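Local structure of Sso-CP2 metallo-carboxypetidase (Sulfolobus solfataricus, 4MMO) at residues I24-K32 / N44-V54; A398-S406 / D419-F430. The protein probably acts as a zinc-dependent carboxypeptidase of the M20 family, hydrolysing peptide bonds at a metal site in its catalytic domain. All blocks are in the same frame, centred on the assembly; numbering follows the deposited sequence.

Contact 1: residues I24-K32 / N44-V54; sequences IDETANYLK and NLEKTKGHPVV. With SO4 (sulfate ion), chain E.
Ala-28, Leu-45, Pro-52 and Val-54 form the apolar centre where helix 24-32 lies on the hairpin 44-54. Ala-28 CB sits 3.6 Å from Leu-45 CD2 and 3.8 Å from Pro-52 CG, while Val-54 rests CG2 against Ala-28 O and Leu-31 CD2, and CG1 against Lys-32 CA. At the start of the helix Ile-24 meets the imidazole of His-51 in a CH-pi contact: CG2, set anti to the backbone N, lies over one face, 4.0 Å from the ring centroid and offset to the rim.

Polar groups frame this core. Asn-29 ND2 bonds back to Asp-25 O (3.3 Å) from above the carbonyl plane, on the face opposite to that used by Asn-29 N. That bond holds the amide so that its OD1 rests 3.3 Å from Leu-45 CD1. With an alanine here, Leu-45 CD1 would probably lose its amide neighbour and Asp-25 O one of its two donors within the segment. Two waters span the segments, one between Asp-25 OD1 and His-51 ND1, the other between Lys-32 NZ and Leu-45 N.

A sulfate, probably from the crystallisation liquor, sits at the helix start, Asp-25 N giving O4 a nearly straight bond of 2.8 Å (170°) and Glu-26 N reaching O2; Gly-23 N also binds it, an arrangement probably favoured by the positive end of the helix dipole.

Within the hairpin, Thr-48 OG1 accepts from Gly-50 N in an ST turn. The whole is a helix packed on the edge hairpin of a mixed six-stranded sheet, an alpha/beta arrangement in keeping with the catalytic domain of M20 peptidases.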
loop_
_atom_site.group_PDB
_atom_site.type_symbol
_atom_site.label_atom_id
_atom_site.label_comp_id
_atom_site.label_asym_id
_atom_site.label_seq_id
_atom_site.Cartn_x
_atom_site.Cartn_y
_atom_site.Cartn_z
ATOM N N ILE A 24 6.526 27.521 9.652
ATOM C CA ILE A 24 5.601 28.330 8.867
ATOM C C ILE A 24 5.430 29.742 9.423
ATOM O O ILE A 24 5.619 30.718 8.701
ATOM C CB ILE A 24 4.216 27.647 8.771
ATOM C CG1 ILE A 24 4.297 26.402 7.885
ATOM C CG2 ILE A 24 3.154 28.611 8.228
ATOM C CD1 ILE A 24 4.591 26.685 6.399
ATOM N N ASP A 25 5.071 29.850 10.698
ATOM C CA ASP A 25 4.749 31.149 11.284
ATOM C C ASP A 25 5.960 32.079 11.349
ATOM O O ASP A 25 5.838 33.281 11.110
ATOM C CB ASP A 25 4.143 30.975 12.678
ATOM C CG ASP A 25 2.771 30.333 12.639
ATOM O OD1 ASP A 25 2.000 30.633 11.702
ATOM O OD2 ASP A 25 2.460 29.528 13.544
ATOM N N GLU A 26 7.125 31.524 11.669
ATOM C CA GLU A 26 8.354 32.312 11.710
ATOM C C GLU A 26 8.672 32.870 10.326
ATOM O O GLU A 26 8.990 34.050 10.177
ATOM C CB GLU A 26 9.526 31.461 12.202
ATOM N N THR A 27 8.582 32.008 9.319
ATOM C CA THR A 27 8.886 32.391 7.949
ATOM C C THR A 27 7.960 33.503 7.476
ATOM O O THR A 27 8.419 34.494 6.914
ATOM C CB THR A 27 8.778 31.186 7.012
ATOM O OG1 THR A 27 9.689 30.171 7.449
ATOM C CG2 THR A 27 9.108 31.582 5.566
ATOM N N ALA A 28 6.662 33.345 7.720
ATOM C CA ALA A 28 5.683 34.356 7.335
ATOM C C ALA A 28 5.982 35.697 7.997
ATOM O O ALA A 28 5.810 36.749 7.385
ATOM C CB ALA A 28 4.277 33.896 7.686
ATOM N N ASN A 29 6.431 35.658 9.247
ATOM C CA ASN A 29 6.748 36.881 9.975
ATOM C C ASN A 29 8.022 37.533 9.462
ATOM O O ASN A 29 8.096 38.753 9.337
ATOM C CB ASN A 29 6.878 36.603 11.474
ATOM C CG ASN A 29 5.620 36.958 12.238
ATOM O OD1 ASN A 29 5.273 38.132 12.365
ATOM N ND2 ASN A 29 4.929 35.945 12.748
ATOM N N TYR A 30 9.029 36.712 9.185
ATOM C CA TYR A 30 10.270 37.195 8.606
ATOM C C TYR A 30 9.964 37.824 7.252
ATOM O O TYR A 30 10.441 38.916 6.934
ATOM C CB TYR A 30 11.260 36.040 8.442
ATOM C CG TYR A 30 12.396 36.338 7.493
ATOM C CD1 TYR A 30 13.552 36.966 7.937
ATOM C CD2 TYR A 30 12.313 35.991 6.148
ATOM C CE1 TYR A 30 14.595 37.239 7.070
ATOM C CE2 TYR A 30 13.350 36.263 5.273
ATOM C CZ TYR A 30 14.487 36.888 5.740
ATOM O OH TYR A 30 15.521 37.158 4.874
ATOM N N LEU A 31 9.148 37.134 6.461
ATOM C CA LEU A 31 8.830 37.594 5.115
ATOM C C LEU A 31 8.108 38.933 5.180
ATOM O O LEU A 31 8.449 39.856 4.445
ATOM C CB LEU A 31 7.996 36.554 4.363
ATOM C CG LEU A 31 7.755 36.809 2.870
ATOM C CD1 LEU A 31 9.064 37.019 2.098
ATOM C CD2 LEU A 31 6.968 35.651 2.274
ATOM N N LYS A 32 7.131 39.048 6.073
ATOM C CA LYS A 32 6.443 40.318 6.276
ATOM C C LYS A 32 7.449 41.426 6.580
ATOM O O LYS A 32 7.422 42.489 5.960
ATOM C CB LYS A 32 5.430 40.217 7.417
ATOM C CG LYS A 32 4.788 41.552 7.797
ATOM C CD LYS A 32 4.098 41.497 9.149
ATOM C CE LYS A 32 4.125 42.860 9.835
ATOM N NZ LYS A 32 2.827 43.210 10.472
ATOM N N ASN A 44 1.334 43.069 5.648
ATOM C CA ASN A 44 0.397 42.526 6.626
ATOM C C ASN A 44 0.358 41.003 6.645
ATOM O O ASN A 44 0.263 40.364 5.598
ATOM C CB ASN A 44 -1.011 43.055 6.346
ATOM C CG ASN A 44 -1.062 44.568 6.287
ATOM O OD1 ASN A 44 -1.073 45.238 7.319
ATOM N ND2 ASN A 44 -1.098 45.116 5.075
ATOM N N LEU A 45 0.444 40.430 7.842
ATOM C CA LEU A 45 0.097 39.031 8.045
ATOM C C LEU A 45 -1.408 38.951 8.191
ATOM O O LEU A 45 -1.975 39.475 9.152
ATOM C CB LEU A 45 0.752 38.462 9.303
ATOM C CG LEU A 45 2.213 38.023 9.244
ATOM C CD1 LEU A 45 2.621 37.453 10.588
ATOM C CD2 LEU A 45 2.440 37.000 8.151
ATOM N N GLU A 46 -2.052 38.301 7.230
ATOM C CA GLU A 46 -3.499 38.153 7.243
ATOM C C GLU A 46 -3.867 36.714 7.560
ATOM O O GLU A 46 -3.287 35.773 7.013
ATOM C CB GLU A 46 -4.085 38.614 5.910
ATOM C CG GLU A 46 -4.014 40.127 5.752
ATOM C CD GLU A 46 -4.349 40.600 4.359
ATOM O OE1 GLU A 46 -4.276 39.786 3.418
ATOM O OE2 GLU A 46 -4.681 41.792 4.206
ATOM N N LYS A 47 -4.822 36.557 8.467
ATOM C CA LYS A 47 -5.172 35.249 8.995
ATOM C C LYS A 47 -6.077 34.480 8.045
ATOM O O LYS A 47 -6.874 35.065 7.310
ATOM C CB LYS A 47 -5.861 35.400 10.353
ATOM N N THR A 48 -5.929 33.161 8.062
ATOM C CA THR A 48 -6.821 32.267 7.344
ATOM C C THR A 48 -7.157 31.125 8.288
ATOM O O THR A 48 -6.640 31.068 9.403
ATOM C CB THR A 48 -6.166 31.700 6.068
ATOM O OG1 THR A 48 -5.071 30.847 6.423
ATOM C CG2 THR A 48 -5.663 32.827 5.174
ATOM N N LYS A 49 -8.009 30.209 7.844
ATOM C CA LYS A 49 -8.352 29.042 8.646
ATOM C C LYS A 49 -7.132 28.143 8.861
ATOM O O LYS A 49 -7.178 27.208 9.662
ATOM C CB LYS A 49 -9.474 28.250 7.977
ATOM C CG LYS A 49 -10.804 28.989 7.884
ATOM C CD LYS A 49 -11.881 28.091 7.293
ATOM C CE LYS A 49 -13.251 28.752 7.316
ATOM N NZ LYS A 49 -13.419 29.755 6.228
ATOM N N GLY A 50 -6.053 28.430 8.137
ATOM C CA GLY A 50 -4.796 27.714 8.290
ATOM C C GLY A 50 -3.611 28.664 8.320
ATOM O O GLY A 50 -3.627 29.675 9.023
ATOM N N HIS A 51 -2.579 28.346 7.544
ATOM C CA HIS A 51 -1.363 29.151 7.530
ATOM C C HIS A 51 -1.650 30.567 7.029
ATOM O O HIS A 51 -2.540 30.769 6.202
ATOM C CB HIS A 51 -0.299 28.468 6.675
ATOM C CG HIS A 51 0.013 27.070 7.115
ATOM N ND1 HIS A 51 -0.107 26.663 8.426
ATOM C CD2 HIS A 51 0.433 25.987 6.420
ATOM C CE1 HIS A 51 0.231 25.388 8.521
ATOM N NE2 HIS A 51 0.563 24.956 7.320
ATOM N N PRO A 52 -0.902 31.557 7.539
ATOM C CA PRO A 52 -1.216 32.954 7.234
ATOM C C PRO A 52 -0.724 33.391 5.859
ATOM O O PRO A 52 0.140 32.743 5.268
ATOM C CB PRO A 52 -0.463 33.716 8.322
ATOM C CG PRO A 52 0.735 32.877 8.580
ATOM C CD PRO A 52 0.296 31.442 8.387
ATOM N N VAL A 53 -1.281 34.495 5.375
ATOM C CA VAL A 53 -0.914 35.069 4.089
ATOM C C VAL A 53 -0.210 36.402 4.312
ATOM O O VAL A 53 -0.661 37.222 5.114
ATOM C CB VAL A 53 -2.176 35.281 3.212
ATOM C CG1 VAL A 53 -1.903 36.222 2.051
ATOM C CG2 VAL A 53 -2.687 33.948 2.695
ATOM N N VAL A 54 0.898 36.614 3.609
ATOM C CA VAL A 54 1.570 37.908 3.627
ATOM C C VAL A 54 1.079 38.743 2.454
ATOM O O VAL A 54 1.145 38.309 1.304
ATOM C CB VAL A 54 3.095 37.772 3.526
ATOM C CG1 VAL A 54 3.754 39.138 3.689
ATOM C CG2 VAL A 54 3.618 36.801 4.569
HETATM S S SO4 E . 5.863 27.673 13.502
HETATM O O1 SO4 E . 5.272 27.630 14.839
HETATM O O2 SO4 E . 6.707 28.861 13.382
HETATM O O3 SO4 E . 6.676 26.476 13.287
HETATM O O4 SO4 E . 4.795 27.724 12.503
HETATM O O HOH W 1 -0.008 28.650 10.750
HETATM O O HOH W 2 0.099 42.338 10.421
#

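Contact 2: residues A398-S406 / D419-F430; sequences AIGAGGYYS and DYYKAIKHTEEF
The irregular chain 398-406 runs beside helix 419-430, coming nearest where the CA atoms of Ala-401 and Tyr-420 are 4.6 Å apart. This loop follows strand 395-396, an outermost strand of the mixed alpha/beta sheet, and the helix is part of helix 417-433, the last of the chain, so the contact joins the loop beyond the sheet edge to that helix.

Ile-399 is the main apolar group of the loop. Its CG1, beside the backbone N, lies over one face of the His-426 ring in a CH-pi contact, 3.9 Å from the centroid and 15° off the normal, while CG2, anti to the backbone N, comes to Thr-427 OG1 and CD1 reaches Phe-430. Thr-427 OG1 donates to Ala-423 O (2.9 Å), which takes Thr-427 N on the opposite face of its plane. Further along, Ala-401 CB touches the edge of the Tyr-420 ring and Ala-423 CB; the hydroxyl of Tyr-420 is held by Glu-4 O on helix 3-12.

Two waters bridge the segments: one links Gly-400 N to the imidazole ND1 of His-426, in the ring plane; the other donates to the backbone atoms Gly-400 O and Asp-419 O. Ala-401 N is bonded to Thr-108 OG1, tying the loop to helix 102-121.

At the far end the poorly ordered Tyr-405 comes from the opposite direction to Asp-419, whose OD2 lies at the ring edge, with the ring turned 44° from the carboxylate. Its OH, hydrogen-bonded also to Lys-416 N, donates to Asp-419 OD2 on the anti side, at a modelled 2.5 Å that is doubtfully short.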
loop_
_atom_site.group_PDB
_atom_site.type_symbol
_atom_site.label_atom_id
_atom_site.label_comp_id
_atom_site.label_asym_id
_atom_site.label_seq_id
_atom_site.Cartn_x
_atom_site.Cartn_y
_atom_site.Cartn_z
ATOM N N ALA A 398 5.603 32.749 -15.152
ATOM C CA ALA A 398 6.917 32.935 -15.740
ATOM C C ALA A 398 7.812 33.687 -14.773
ATOM O O ALA A 398 7.319 34.316 -13.839
ATOM C CB ALA A 398 6.793 33.706 -17.016
ATOM N N ILE A 399 9.110 33.667 -15.070
ATOM C CA ILE A 399 10.189 34.102 -14.177
ATOM C C ILE A 399 10.510 32.963 -13.223
ATOM O O ILE A 399 9.623 32.436 -12.555
ATOM C CB ILE A 399 9.880 35.388 -13.377
ATOM C CG1 ILE A 399 9.449 36.517 -14.320
ATOM C CG2 ILE A 399 11.106 35.807 -12.574
ATOM C CD1 ILE A 399 8.896 37.738 -13.612
ATOM N N GLY A 400 11.781 32.578 -13.173
ATOM C CA GLY A 400 12.205 31.482 -12.322
ATOM C C GLY A 400 13.680 31.520 -11.991
ATOM O O GLY A 400 14.530 31.648 -12.876
ATOM N N ALA A 401 13.983 31.408 -10.701
ATOM C CA ALA A 401 15.362 31.374 -10.239
ATOM C C ALA A 401 15.969 29.998 -10.493
ATOM O O ALA A 401 17.190 29.845 -10.532
ATOM C CB ALA A 401 15.418 31.707 -8.768
ATOM N N GLY A 402 15.106 29.001 -10.670
ATOM C CA GLY A 402 15.546 27.627 -10.817
ATOM C C GLY A 402 15.637 27.156 -12.252
ATOM O O GLY A 402 15.525 27.944 -13.193
ATOM N N GLY A 403 15.845 25.852 -12.411
ATOM C CA GLY A 403 15.983 25.247 -13.721
ATOM C C GLY A 403 15.718 23.754 -13.686
ATOM O O GLY A 403 15.134 23.236 -12.732
ATOM N N TYR A 404 16.158 23.065 -14.733
ATOM C CA TYR A 404 15.973 21.624 -14.860
ATOM C C TYR A 404 16.889 20.876 -13.896
ATOM O O TYR A 404 16.567 19.783 -13.435
ATOM C CB TYR A 404 16.280 21.200 -16.298
ATOM C CG TYR A 404 15.897 19.777 -16.634
ATOM C CD1 TYR A 404 14.570 19.368 -16.601
ATOM C CD2 TYR A 404 16.860 18.847 -17.009
ATOM C CE1 TYR A 404 14.215 18.070 -16.918
ATOM C CE2 TYR A 404 16.513 17.547 -17.329
ATOM C CZ TYR A 404 15.189 17.164 -17.283
ATOM O OH TYR A 404 14.839 15.873 -17.601
ATOM N N TYR A 405 18.035 21.485 -13.607
ATOM C CA TYR A 405 19.046 20.915 -12.722
ATOM C C TYR A 405 18.637 20.982 -11.253
ATOM O O TYR A 405 19.291 20.389 -10.396
ATOM C CB TYR A 405 20.352 21.701 -12.885
ATOM C CG TYR A 405 20.198 23.169 -12.536
ATOM C CD1 TYR A 405 20.360 23.614 -11.230
ATOM C CD2 TYR A 405 19.873 24.106 -13.511
ATOM C CE1 TYR A 405 20.207 24.947 -10.906
ATOM C CE2 TYR A 405 19.719 25.445 -13.193
ATOM C CZ TYR A 405 19.886 25.860 -11.889
ATOM O OH TYR A 405 19.736 27.192 -11.566
ATOM N N SER A 406 17.560 21.708 -10.969
ATOM C CA SER A 406 17.278 22.167 -9.611
ATOM C C SER A 406 16.815 21.102 -8.612
ATOM O O SER A 406 16.872 21.336 -7.409
ATOM C CB SER A 406 16.251 23.299 -9.650
ATOM O OG SER A 406 16.844 24.505 -10.101
ATOM N N ASP A 419 21.652 32.123 -12.046
ATOM C CA ASP A 419 20.252 32.062 -12.453
ATOM C C ASP A 419 19.386 32.913 -11.532
ATOM O O ASP A 419 18.347 33.427 -11.946
ATOM C CB ASP A 419 19.748 30.618 -12.478
ATOM C CG ASP A 419 20.351 29.810 -13.609
ATOM O OD1 ASP A 419 20.977 30.413 -14.505
ATOM O OD2 ASP A 419 20.192 28.574 -13.610
ATOM N N TYR A 420 19.817 33.063 -10.282
ATOM C CA TYR A 420 19.101 33.903 -9.332
ATOM C C TYR A 420 19.198 35.359 -9.765
ATOM O O TYR A 420 18.220 36.104 -9.706
ATOM C CB TYR A 420 19.671 33.735 -7.920
ATOM C CG TYR A 420 19.112 34.711 -6.911
ATOM C CD1 TYR A 420 17.742 34.806 -6.692
ATOM C CD2 TYR A 420 19.952 35.531 -6.170
ATOM C CE1 TYR A 420 17.225 35.698 -5.766
ATOM C CE2 TYR A 420 19.443 36.423 -5.240
ATOM C CZ TYR A 420 18.080 36.500 -5.040
ATOM O OH TYR A 420 17.570 37.385 -4.117
ATOM N N TYR A 421 20.385 35.757 -10.208
ATOM C CA TYR A 421 20.611 37.126 -10.658
ATOM C C TYR A 421 19.901 37.414 -11.977
ATOM O O TYR A 421 19.403 38.518 -12.183
ATOM C CB TYR A 421 22.110 37.417 -10.778
ATOM C CG TYR A 421 22.804 37.517 -9.439
ATOM C CD1 TYR A 421 22.403 38.458 -8.501
ATOM C CD2 TYR A 421 23.855 36.674 -9.113
ATOM C CE1 TYR A 421 23.026 38.556 -7.276
ATOM C CE2 TYR A 421 24.487 36.765 -7.887
ATOM C CZ TYR A 421 24.068 37.706 -6.973
ATOM O OH TYR A 421 24.692 37.804 -5.750
ATOM N N LYS A 422 19.839 36.426 -12.865
ATOM C CA LYS A 422 19.107 36.607 -14.118
ATOM C C LYS A 422 17.613 36.736 -13.848
ATOM O O LYS A 422 16.903 37.420 -14.583
ATOM C CB LYS A 422 19.348 35.449 -15.090
ATOM C CG LYS A 422 20.697 35.469 -15.787
ATOM C CD LYS A 422 20.655 34.606 -17.036
ATOM C CE LYS A 422 22.041 34.254 -17.542
ATOM N NZ LYS A 422 22.007 33.030 -18.391
ATOM N N ALA A 423 17.139 36.079 -12.791
ATOM C CA ALA A 423 15.719 36.102 -12.465
ATOM C C ALA A 423 15.303 37.491 -11.996
ATOM O O ALA A 423 14.262 38.008 -12.409
ATOM C CB ALA A 423 15.391 35.052 -11.406
ATOM N N ILE A 424 16.118 38.087 -11.128
ATOM C CA ILE A 424 15.908 39.470 -10.705
ATOM C C ILE A 424 15.850 40.356 -11.947
ATOM O O ILE A 424 14.977 41.212 -12.086
ATOM C CB ILE A 424 17.057 39.959 -9.789
ATOM C CG1 ILE A 424 17.066 39.169 -8.478
ATOM C CG2 ILE A 424 16.922 41.455 -9.491
ATOM C CD1 ILE A 424 18.314 39.370 -7.634
ATOM N N LYS A 425 16.789 40.112 -12.850
ATOM C CA LYS A 425 16.945 40.883 -14.073
ATOM C C LYS A 425 15.727 40.725 -14.985
ATOM O O LYS A 425 15.202 41.708 -15.510
ATOM C CB LYS A 425 18.216 40.402 -14.763
ATOM C CG LYS A 425 18.711 41.220 -15.918
ATOM C CD LYS A 425 20.082 40.695 -16.293
ATOM C CE LYS A 425 20.619 41.282 -17.576
ATOM N NZ LYS A 425 21.926 40.648 -17.907
ATOM N N HIS A 426 15.279 39.484 -15.159
ATOM C CA HIS A 426 14.073 39.184 -15.924
ATOM C C HIS A 426 12.868 39.932 -15.367
ATOM O O HIS A 426 12.042 40.445 -16.123
ATOM C CB HIS A 426 13.808 37.677 -15.916
ATOM C CG HIS A 426 12.675 37.250 -16.794
ATOM N ND1 HIS A 426 12.237 35.941 -16.858
ATOM C CD2 HIS A 426 11.891 37.943 -17.654
ATOM C CE1 HIS A 426 11.235 35.852 -17.709
ATOM N NE2 HIS A 426 11.002 37.057 -18.206
ATOM N N THR A 427 12.768 40.003 -14.045
ATOM C CA THR A 427 11.625 40.650 -13.416
ATOM C C THR A 427 11.660 42.152 -13.661
ATOM O O THR A 427 10.630 42.771 -13.930
ATOM C CB THR A 427 11.595 40.409 -11.895
ATOM O OG1 THR A 427 11.621 39.000 -11.622
ATOM C CG2 THR A 427 10.344 41.035 -11.281
ATOM N N GLU A 428 12.851 42.732 -13.535
ATOM C CA GLU A 428 13.055 44.157 -13.776
ATOM C C GLU A 428 12.604 44.537 -15.181
ATOM O O GLU A 428 11.785 45.440 -15.352
ATOM C CB GLU A 428 14.527 44.526 -13.575
ATOM C CG GLU A 428 14.912 44.726 -12.116
ATOM C CD GLU A 428 16.413 44.842 -11.898
ATOM O OE1 GLU A 428 17.192 44.475 -12.802
ATOM O OE2 GLU A 428 16.815 45.294 -10.810
ATOM N N GLU A 429 13.128 43.836 -16.181
ATOM C CA GLU A 429 12.749 44.089 -17.567
ATOM C C GLU A 429 11.258 43.865 -17.774
ATOM O O GLU A 429 10.615 44.609 -18.515
ATOM C CB GLU A 429 13.548 43.202 -18.522
ATOM C CG GLU A 429 14.919 43.754 -18.881
ATOM C CD GLU A 429 14.840 45.083 -19.612
ATOM O OE1 GLU A 429 15.831 45.842 -19.568
ATOM O OE2 GLU A 429 13.789 45.370 -20.227
ATOM N N PHE A 430 10.701 42.853 -17.112
ATOM C CA PHE A 430 9.277 42.587 -17.248
ATOM C C PHE A 430 8.451 43.757 -16.721
ATOM O O PHE A 430 7.472 44.157 -17.345
ATOM C CB PHE A 430 8.876 41.293 -16.537
ATOM C CG PHE A 430 7.407 41.203 -16.247
ATOM C CD1 PHE A 430 6.500 40.951 -17.266
ATOM C CD2 PHE A 430 6.927 41.391 -14.960
ATOM C CE1 PHE A 430 5.142 40.883 -17.006
ATOM C CE2 PHE A 430 5.572 41.325 -14.695
ATOM C CZ PHE A 430 4.678 41.069 -15.720
HETATM O O HOH W 3 13.304 33.636 -15.497
HETATM O O HOH W 4 17.204 32.332 -14.320
#

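Contacts 1 and 2 lie by the two opposite edges of the same six-stranded sheet: strand 43-46 is one outermost strand, and strand 395-396, which leads into the loop of contact 2, is the other. Their centres are 25 Å apart and their nearest atoms about 9 Å, without touching. Helix 3-12 has a place beside both, meeting Thr-27 and Leu-31 of contact 1 and Tyr-420 of contact 2. Each also approaches the metal site of His-71, Asp-104 and Glu-163: the side chains of Leu-31 and His-71 are about 8 Å apart, as are Gly-400 and the side chain of Glu-163. The zinc ion itself is about 12 Å from the side chain of Ile-24 and about 11 Å from Gly-400, both beyond direct coordination.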